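432aa long hypothetical deoxyribodipyrimidine photolyase (Sulfolobus tokodaii, PDB 2E0I) probably uses light to repair ultraviolet-induced pyrimidine dimers in DNA, and binds two FAD molecules, one of them probably a light-harvesting antenna. Local coordinates at residues L196-D201 with A209-Y214; Y291-A296 with K379-W384. All blocks are in the same frame, centred on the assembly; numbering follows the deposited sequence.

Contact 1: residues L196-D201 with A209-Y214. With FAD (flavin-adenine dinucleotide), chain E.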
loop_
_atom_site.group_PDB
_atom_site.type_symbol
_atom_site.label_atom_id
_atom_site.label_comp_id
_atom_site.label_asym_id
_atom_site.label_seq_id
_atom_site.Cartn_x
_atom_site.Cartn_y
_atom_site.Cartn_z
ATOM N N LEU A 196 -12.542 3.105 -10.698
ATOM C CA LEU A 196 -12.651 4.532 -10.441
ATOM C C LEU A 196 -14.059 5.054 -10.748
ATOM O O LEU A 196 -14.528 6.025 -10.145
ATOM C CB LEU A 196 -11.624 5.291 -11.287
ATOM C CG LEU A 196 -11.547 6.809 -11.075
ATOM C CD1 LEU A 196 -11.282 7.115 -9.595
ATOM C CD2 LEU A 196 -10.443 7.397 -11.945
ATOM N N HIS A 197 -14.740 4.390 -11.676
ATOM C CA HIS A 197 -16.069 4.812 -12.078
ATOM C C HIS A 197 -17.262 4.057 -11.518
ATOM O O HIS A 197 -18.393 4.320 -11.914
ATOM C CB HIS A 197 -16.146 4.855 -13.597
ATOM C CG HIS A 197 -15.415 6.015 -14.192
ATOM N ND1 HIS A 197 -15.959 7.279 -14.256
ATOM C CD2 HIS A 197 -14.156 6.122 -14.676
ATOM C CE1 HIS A 197 -15.066 8.115 -14.754
ATOM N NE2 HIS A 197 -13.964 7.439 -15.016
ATOM N N ARG A 198 -17.038 3.112 -10.618
ATOM C CA ARG A 198 -18.177 2.435 -10.017
ATOM C C ARG A 198 -18.799 3.491 -9.131
ATOM O O ARG A 198 -18.086 4.264 -8.491
ATOM C CB ARG A 198 -17.747 1.279 -9.128
ATOM C CG ARG A 198 -17.440 0.004 -9.845
ATOM C CD ARG A 198 -16.950 -1.051 -8.849
ATOM N NE ARG A 198 -17.908 -1.320 -7.776
ATOM C CZ ARG A 198 -17.656 -1.144 -6.481
ATOM N NH1 ARG A 198 -16.471 -0.687 -6.081
ATOM N NH2 ARG A 198 -18.582 -1.443 -5.582
ATOM N N ASN A 199 -20.120 3.537 -9.090
ATOM C CA ASN A 199 -20.784 4.512 -8.244
ATOM C C ASN A 199 -21.210 3.794 -6.967
ATOM O O ASN A 199 -22.080 2.933 -6.981
ATOM C CB ASN A 199 -21.971 5.140 -8.987
ATOM C CG ASN A 199 -21.528 5.931 -10.232
ATOM O OD1 ASN A 199 -20.733 6.874 -10.142
ATOM N ND2 ASN A 199 -22.039 5.540 -11.398
ATOM N N VAL A 200 -20.564 4.150 -5.866
ATOM C CA VAL A 200 -20.831 3.537 -4.581
ATOM C C VAL A 200 -21.292 4.570 -3.570
ATOM O O VAL A 200 -21.150 5.770 -3.799
ATOM C CB VAL A 200 -19.545 2.881 -4.022
ATOM C CG1 VAL A 200 -19.024 1.849 -5.006
ATOM C CG2 VAL A 200 -18.476 3.951 -3.755
ATOM N N ASP A 201 -21.838 4.103 -2.451
ATOM C CA ASP A 201 -22.259 5.007 -1.394
ATOM C C ASP A 201 -21.089 5.066 -0.406
ATOM O O ASP A 201 -21.045 4.325 0.576
ATOM C CB ASP A 201 -23.516 4.483 -0.699
ATOM C CG ASP A 201 -24.131 5.511 0.266
ATOM O OD1 ASP A 201 -23.566 6.629 0.420
ATOM O OD2 ASP A 201 -25.187 5.192 0.869
ATOM N N ALA A 209 -19.747 -5.897 4.500
ATOM C CA ALA A 209 -20.704 -6.689 3.741
ATOM C C ALA A 209 -21.169 -5.937 2.498
ATOM O O ALA A 209 -21.340 -6.523 1.429
ATOM C CB ALA A 209 -21.883 -7.052 4.613
ATOM N N GLU A 210 -21.382 -4.636 2.636
ATOM C CA GLU A 210 -21.796 -3.822 1.502
ATOM C C GLU A 210 -20.585 -3.664 0.579
ATOM O O GLU A 210 -19.495 -4.146 0.888
ATOM C CB GLU A 210 -22.320 -2.469 2.002
ATOM C CG GLU A 210 -23.650 -2.616 2.738
ATOM C CD GLU A 210 -24.117 -1.352 3.441
ATOM O OE1 GLU A 210 -24.193 -0.286 2.785
ATOM O OE2 GLU A 210 -24.427 -1.431 4.655
ATOM N N ASN A 211 -20.753 -3.017 -0.561
ATOM C CA ASN A 211 -19.609 -2.882 -1.444
ATOM C C ASN A 211 -19.324 -1.417 -1.691
ATOM O O ASN A 211 -19.275 -0.974 -2.831
ATOM C CB ASN A 211 -19.890 -3.585 -2.766
ATOM C CG ASN A 211 -18.695 -4.352 -3.264
ATOM O OD1 ASN A 211 -18.572 -4.633 -4.459
ATOM N ND2 ASN A 211 -17.798 -4.709 -2.343
ATOM N N ASN A 212 -19.097 -0.668 -0.622
ATOM C CA ASN A 212 -18.891 0.755 -0.774
ATOM C C ASN A 212 -17.485 1.308 -0.758
ATOM O O ASN A 212 -17.286 2.476 -0.459
ATOM C CB ASN A 212 -19.767 1.490 0.237
ATOM C CG ASN A 212 -21.256 1.254 -0.016
ATOM O OD1 ASN A 212 -21.767 1.534 -1.108
ATOM N ND2 ASN A 212 -21.954 0.732 0.989
ATOM N N ASN A 213 -16.511 0.475 -1.094
ATOM C CA ASN A 213 -15.128 0.924 -1.167
ATOM C C ASN A 213 -14.709 0.820 -2.631
ATOM O O ASN A 213 -15.121 -0.104 -3.330
ATOM C CB ASN A 213 -14.233 0.062 -0.289
ATOM C CG ASN A 213 -14.658 0.079 1.152
ATOM O OD1 ASN A 213 -15.518 -0.700 1.567
ATOM N ND2 ASN A 213 -14.073 0.985 1.929
ATOM N N TYR A 214 -13.906 1.767 -3.101
ATOM C CA TYR A 214 -13.499 1.753 -4.498
ATOM C C TYR A 214 -12.462 0.706 -4.828
ATOM O O TYR A 214 -12.257 0.395 -6.000
ATOM C CB TYR A 214 -12.951 3.109 -4.928
ATOM C CG TYR A 214 -13.950 4.229 -4.919
ATOM C CD1 TYR A 214 -14.219 4.948 -3.753
ATOM C CD2 TYR A 214 -14.615 4.591 -6.083
ATOM C CE1 TYR A 214 -15.124 6.004 -3.751
ATOM C CE2 TYR A 214 -15.533 5.649 -6.092
ATOM C CZ TYR A 214 -15.783 6.347 -4.927
ATOM O OH TYR A 214 -16.707 7.371 -4.938
HETATM P PA FAD E . -11.732 3.175 0.098
HETATM O O1A FAD E . -12.610 2.854 -1.050
HETATM O O2A FAD E . -12.171 3.837 1.345
HETATM O O5B FAD E . -11.028 4.438 -0.612
HETATM C C5B FAD E . -10.452 5.504 0.145
HETATM C C4B FAD E . -9.103 5.902 -0.457
HETATM O O4B FAD E . -8.486 6.963 0.292
HETATM C C3B FAD E . -8.148 4.707 -0.407
HETATM O O3B FAD E . -8.198 4.029 -1.665
HETATM C C2B FAD E . -6.804 5.425 -0.297
HETATM O O2B FAD E . -6.451 5.988 -1.561
HETATM C C1B FAD E . -7.172 6.534 0.690
HETATM N N9A FAD E . -7.222 6.038 2.086
HETATM C C8A FAD E . -8.302 5.652 2.762
HETATM N N7A FAD E . -7.965 5.363 4.017
HETATM C C5A FAD E . -6.656 5.563 4.144
HETATM C C6A FAD E . -5.741 5.436 5.183
HETATM N N6A FAD E . -6.132 5.052 6.394
HETATM N N1A FAD E . -4.449 5.715 4.952
HETATM C C2A FAD E . -4.029 6.111 3.762
HETATM N N3A FAD E . -4.872 6.248 2.753
HETATM C C4A FAD E . -6.179 5.986 2.910
HETATM N N1 FAD E . -3.416 1.469 2.311
HETATM C C2 FAD E . -2.497 1.151 1.303
HETATM O O2 FAD E . -2.660 1.557 0.154
HETATM N N3 FAD E . -1.409 0.317 1.588
HETATM C C4 FAD E . -1.256 -0.200 2.880
HETATM O O4 FAD E . -0.271 -0.885 3.146
HETATM C C4X FAD E . -2.182 0.106 3.873
HETATM N N5 FAD E . -2.062 -0.489 5.134
HETATM C C5X FAD E . -2.974 -0.175 6.150
HETATM C C6 FAD E . -2.824 -0.766 7.401
HETATM C C7 FAD E . -3.701 -0.437 8.430
HETATM C C7M FAD E . -3.495 -1.078 9.803
HETATM C C8 FAD E . -4.729 0.476 8.201
HETATM C C8M FAD E . -5.692 0.879 9.321
HETATM C C9 FAD E . -4.871 1.061 6.946
HETATM C C9A FAD E . -3.993 0.747 5.912
HETATM N N10 FAD E . -4.112 1.346 4.644
HETATM C C10 FAD E . -3.262 0.943 3.601
HETATM C "C1'" FAD E . -5.157 2.372 4.395
HETATM C "C2'" FAD E . -6.521 1.902 3.882
HETATM O "O2'" FAD E . -7.054 0.885 4.736
HETATM C "C3'" FAD E . -6.465 1.400 2.437
HETATM O "O3'" FAD E . -5.883 2.410 1.609
HETATM C "C4'" FAD E . -7.864 1.083 1.904
HETATM O "O4'" FAD E . -8.501 0.111 2.737
HETATM C "C5'" FAD E . -7.797 0.552 0.470
HETATM O "O5'" FAD E . -9.093 0.160 0.004
HETATM P P FAD E . -10.011 1.152 -0.871
HETATM O O1P FAD E . -9.184 1.684 -1.977
HETATM O O2P FAD E . -11.247 0.413 -1.214
HETATM O O3P FAD E . -10.347 2.350 0.156
HETATM O O HOH W 1 -14.744 0.773 -7.327
#
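Val200 and Asn212, whose CA atoms lie 5.1 Å apart, mark where segments 196-201 and 209-214 come together, running 141° apart in roughly antiparallel sense. The first starts at the last residue of helix 189-196; otherwise both arms belong to the long loop that runs on to helix 217-221 of the photolyase fold, and the second carries part of the pocket for an FAD diphosphate. Arg198 reaches across with its guanidinium edge-on to the opposite backbone. NH1 donates to Asn213 O at 3.1 Å, with that oxygen in the guanidinium plane, and NH2 donates to Asn211 O at 2.9 Å. NH1 also donates to a water that in turn donates to Tyr214 O, so the guanidinium grips carbonyls on both sides of Asn212 and, through the water, a third further on. Val200 divides its methyls between two flat groups: chi1 of -58° sets CG1 anti to the carbonyl carbon, over a guanidinium face of Arg198 and offset to the rim, and leaves CG2 between backbone N and carbonyl carbon, over a face of the Tyr214 ring in a CH-pi contact, 4.0 Å from the ring centroid. That ring also meets Phe240 edge-to-face, and its OH is hydrogen-bonded to Lys237. At the far end, Asp201 N donates to Asn212 OD1, approaching from above the amide plane. The second arm also meets the cofactor: Tyr214 N donates to FAD O1A at 2.7 Å, whereas Asn213 ND2, also bonded to Arg205 O, makes a weak 3.5 Å bond to FAD O2A.

Contact 2: residues Y291-A296 with K379-W384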
loop_
_atom_site.group_PDB
_atom_site.type_symbol
_atom_site.label_atom_id
_atom_site.label_comp_id
_atom_site.label_asym_id
_atom_site.label_seq_id
_atom_site.Cartn_x
_atom_site.Cartn_y
_atom_site.Cartn_z
ATOM N N TYR A 291 -12.979 -13.794 18.279
ATOM C CA TYR A 291 -13.871 -12.740 17.813
ATOM C C TYR A 291 -14.200 -12.807 16.326
ATOM O O TYR A 291 -13.338 -12.573 15.480
ATOM C CB TYR A 291 -13.239 -11.387 18.113
ATOM C CG TYR A 291 -12.859 -11.204 19.558
ATOM C CD1 TYR A 291 -11.966 -12.076 20.185
ATOM C CD2 TYR A 291 -13.402 -10.171 20.308
ATOM C CE1 TYR A 291 -11.626 -11.923 21.522
ATOM C CE2 TYR A 291 -13.070 -10.008 21.648
ATOM C CZ TYR A 291 -12.183 -10.890 22.246
ATOM O OH TYR A 291 -11.857 -10.741 23.571
ATOM N N PRO A 292 -15.466 -13.095 15.992
ATOM C CA PRO A 292 -15.961 -13.207 14.615
ATOM C C PRO A 292 -15.503 -12.147 13.604
ATOM O O PRO A 292 -15.002 -12.488 12.534
ATOM C CB PRO A 292 -17.476 -13.232 14.808
ATOM C CG PRO A 292 -17.594 -14.042 16.057
ATOM C CD PRO A 292 -16.539 -13.408 16.950
ATOM N N ILE A 293 -15.675 -10.871 13.936
ATOM C CA ILE A 293 -15.285 -9.807 13.020
ATOM C C ILE A 293 -13.785 -9.786 12.745
ATOM O O ILE A 293 -13.366 -9.503 11.622
ATOM C CB ILE A 293 -15.704 -8.424 13.542
ATOM C CG1 ILE A 293 -15.574 -7.398 12.421
ATOM C CG2 ILE A 293 -14.828 -8.006 14.715
ATOM C CD1 ILE A 293 -16.367 -7.763 11.196
ATOM N N ILE A 294 -12.982 -10.077 13.770
ATOM C CA ILE A 294 -11.529 -10.106 13.625
ATOM C C ILE A 294 -11.136 -11.308 12.764
ATOM O O ILE A 294 -10.325 -11.190 11.859
ATOM C CB ILE A 294 -10.820 -10.213 15.007
ATOM C CG1 ILE A 294 -11.243 -9.044 15.905
ATOM C CG2 ILE A 294 -9.306 -10.203 14.830
ATOM C CD1 ILE A 294 -10.876 -7.669 15.372
ATOM N N ASP A 295 -11.724 -12.460 13.050
ATOM C CA ASP A 295 -11.451 -13.677 12.297
ATOM C C ASP A 295 -11.830 -13.527 10.839
ATOM O O ASP A 295 -11.099 -13.957 9.954
ATOM C CB ASP A 295 -12.222 -14.842 12.906
ATOM C CG ASP A 295 -11.711 -15.201 14.288
ATOM O OD1 ASP A 295 -12.507 -15.695 15.119
ATOM O OD2 ASP A 295 -10.503 -14.991 14.538
ATOM N N ALA A 296 -12.980 -12.916 10.588
ATOM C CA ALA A 296 -13.426 -12.720 9.223
ATOM C C ALA A 296 -12.409 -11.850 8.501
ATOM O O ALA A 296 -11.982 -12.169 7.386
ATOM C CB ALA A 296 -14.781 -12.065 9.211
ATOM N N LYS A 379 -23.318 -10.828 7.730
ATOM C CA LYS A 379 -23.105 -11.281 6.359
ATOM C C LYS A 379 -21.617 -11.411 6.024
ATOM O O LYS A 379 -21.197 -12.394 5.400
ATOM C CB LYS A 379 -23.778 -10.325 5.366
ATOM C CG LYS A 379 -25.303 -10.421 5.341
ATOM C CD LYS A 379 -25.902 -9.665 4.144
ATOM C CE LYS A 379 -27.426 -9.861 4.020
ATOM N NZ LYS A 379 -28.224 -9.263 5.148
ATOM N N PHE A 380 -20.826 -10.418 6.433
ATOM C CA PHE A 380 -19.384 -10.431 6.187
ATOM C C PHE A 380 -18.744 -11.590 6.933
ATOM O O PHE A 380 -17.933 -12.336 6.378
ATOM C CB PHE A 380 -18.734 -9.129 6.657
ATOM C CG PHE A 380 -17.244 -9.086 6.444
ATOM C CD1 PHE A 380 -16.708 -9.083 5.153
ATOM C CD2 PHE A 380 -16.370 -9.051 7.532
ATOM C CE1 PHE A 380 -15.319 -9.045 4.949
ATOM C CE2 PHE A 380 -14.985 -9.012 7.338
ATOM C CZ PHE A 380 -14.459 -9.010 6.048
ATOM N N ILE A 381 -19.116 -11.731 8.199
ATOM C CA ILE A 381 -18.596 -12.793 9.035
ATOM C C ILE A 381 -18.925 -14.159 8.445
ATOM O O ILE A 381 -18.054 -15.025 8.342
ATOM C CB ILE A 381 -19.168 -12.679 10.454
ATOM C CG1 ILE A 381 -18.589 -11.432 11.124
ATOM C CG2 ILE A 381 -18.844 -13.919 11.253
ATOM C CD1 ILE A 381 -19.163 -11.121 12.479
ATOM N N LYS A 382 -20.179 -14.344 8.045
ATOM C CA LYS A 382 -20.619 -15.614 7.469
ATOM C C LYS A 382 -19.923 -15.919 6.145
ATOM O O LYS A 382 -19.739 -17.085 5.776
ATOM C CB LYS A 382 -22.135 -15.598 7.257
ATOM C CG LYS A 382 -22.961 -15.890 8.497
ATOM C CD LYS A 382 -24.421 -15.521 8.252
ATOM C CE LYS A 382 -25.332 -16.067 9.324
ATOM N NZ LYS A 382 -25.356 -17.549 9.247
ATOM N N GLU A 383 -19.531 -14.867 5.435
ATOM C CA GLU A 383 -18.872 -15.029 4.150
ATOM C C GLU A 383 -17.439 -15.503 4.287
ATOM O O GLU A 383 -16.899 -16.113 3.367
ATOM C CB GLU A 383 -18.894 -13.711 3.378
ATOM C CG GLU A 383 -18.370 -13.826 1.956
ATOM C CD GLU A 383 -19.237 -14.726 1.091
ATOM O OE1 GLU A 383 -20.446 -14.413 0.923
ATOM O OE2 GLU A 383 -18.711 -15.745 0.580
ATOM N N TRP A 384 -16.818 -15.242 5.432
ATOM C CA TRP A 384 -15.434 -15.642 5.596
ATOM C C TRP A 384 -15.111 -16.619 6.718
ATOM O O TRP A 384 -14.059 -17.265 6.694
ATOM C CB TRP A 384 -14.558 -14.396 5.708
ATOM C CG TRP A 384 -14.636 -13.529 4.483
ATOM C CD1 TRP A 384 -15.396 -12.406 4.317
ATOM C CD2 TRP A 384 -13.962 -13.744 3.240
ATOM N NE1 TRP A 384 -15.237 -11.906 3.047
ATOM C CE2 TRP A 384 -14.363 -12.710 2.363
ATOM C CE3 TRP A 384 -13.055 -14.710 2.781
ATOM C CZ2 TRP A 384 -13.888 -12.613 1.050
ATOM C CZ3 TRP A 384 -12.582 -14.613 1.479
ATOM C CH2 TRP A 384 -12.999 -13.571 0.627
#
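Ala296 and Phe380 meet where the start of helix 292-304 packs on helix 379-384; the axes of 292-296 and 379-384 approach to 8.7 Å, and their directions differ by 51°. This is helix-on-helix packing inside the FAD-binding domain. Its dense part is apolar: Ala296 CB points at the partner helix and lies 3.6 Å from Phe380 CE2. Ile293 CD1 reaches the edge of the same ring, near its plane, 3.9 Å from CD2, the two side chains crossing at about a right angle. Ile381 fills the neighbouring place, its CD1 extended by an anti chi2 (175°) to within 3.6 Å of Pro292 CB, with CG2 beside the same proline carbon. An alanine in place of Ile381 would probably open a gap beside Pro292 and the first turn of its helix, leaving that proline without its aliphatic partner here. The other end is looser. Trp384 is partly exposed and lends chiefly its CB, 3.8 Å from Ala296 O, while its indole leads away from segment 291-296, touching Met300 and Ser303 further along the helix. No hydrogen bond joins the two segments; three backbone amides of these turns find partners outside them, Ile293 N on Gln371, and Phe380 N and Ile381 N on Asp375. The pairing therefore rests on hydrophobic fit between side chains, not on directional bonds.

Contact 1 closes before contact 2 opens along the chain, so the two follow in series, with their centres 20 Å apart. They nevertheless meet: Ala209 CB, at the start of the second arm of contact 1, packs 3.9 Å from Lys379 CB on helix 379-384, and neighbouring Pro208 touches Phe380. Contact 1 joins two arms of one loop, eight residues apart, beside the FAD diphosphate; contact 2 brings together helices separated by a largely helical stretch of some eighty residues, with the Phe380 side chain about 11 Å from a bound FAD. The loop that meets the FAD phosphates thus touches, at Ala209, the helix pair packed farther out, so both lie side by side near this FAD.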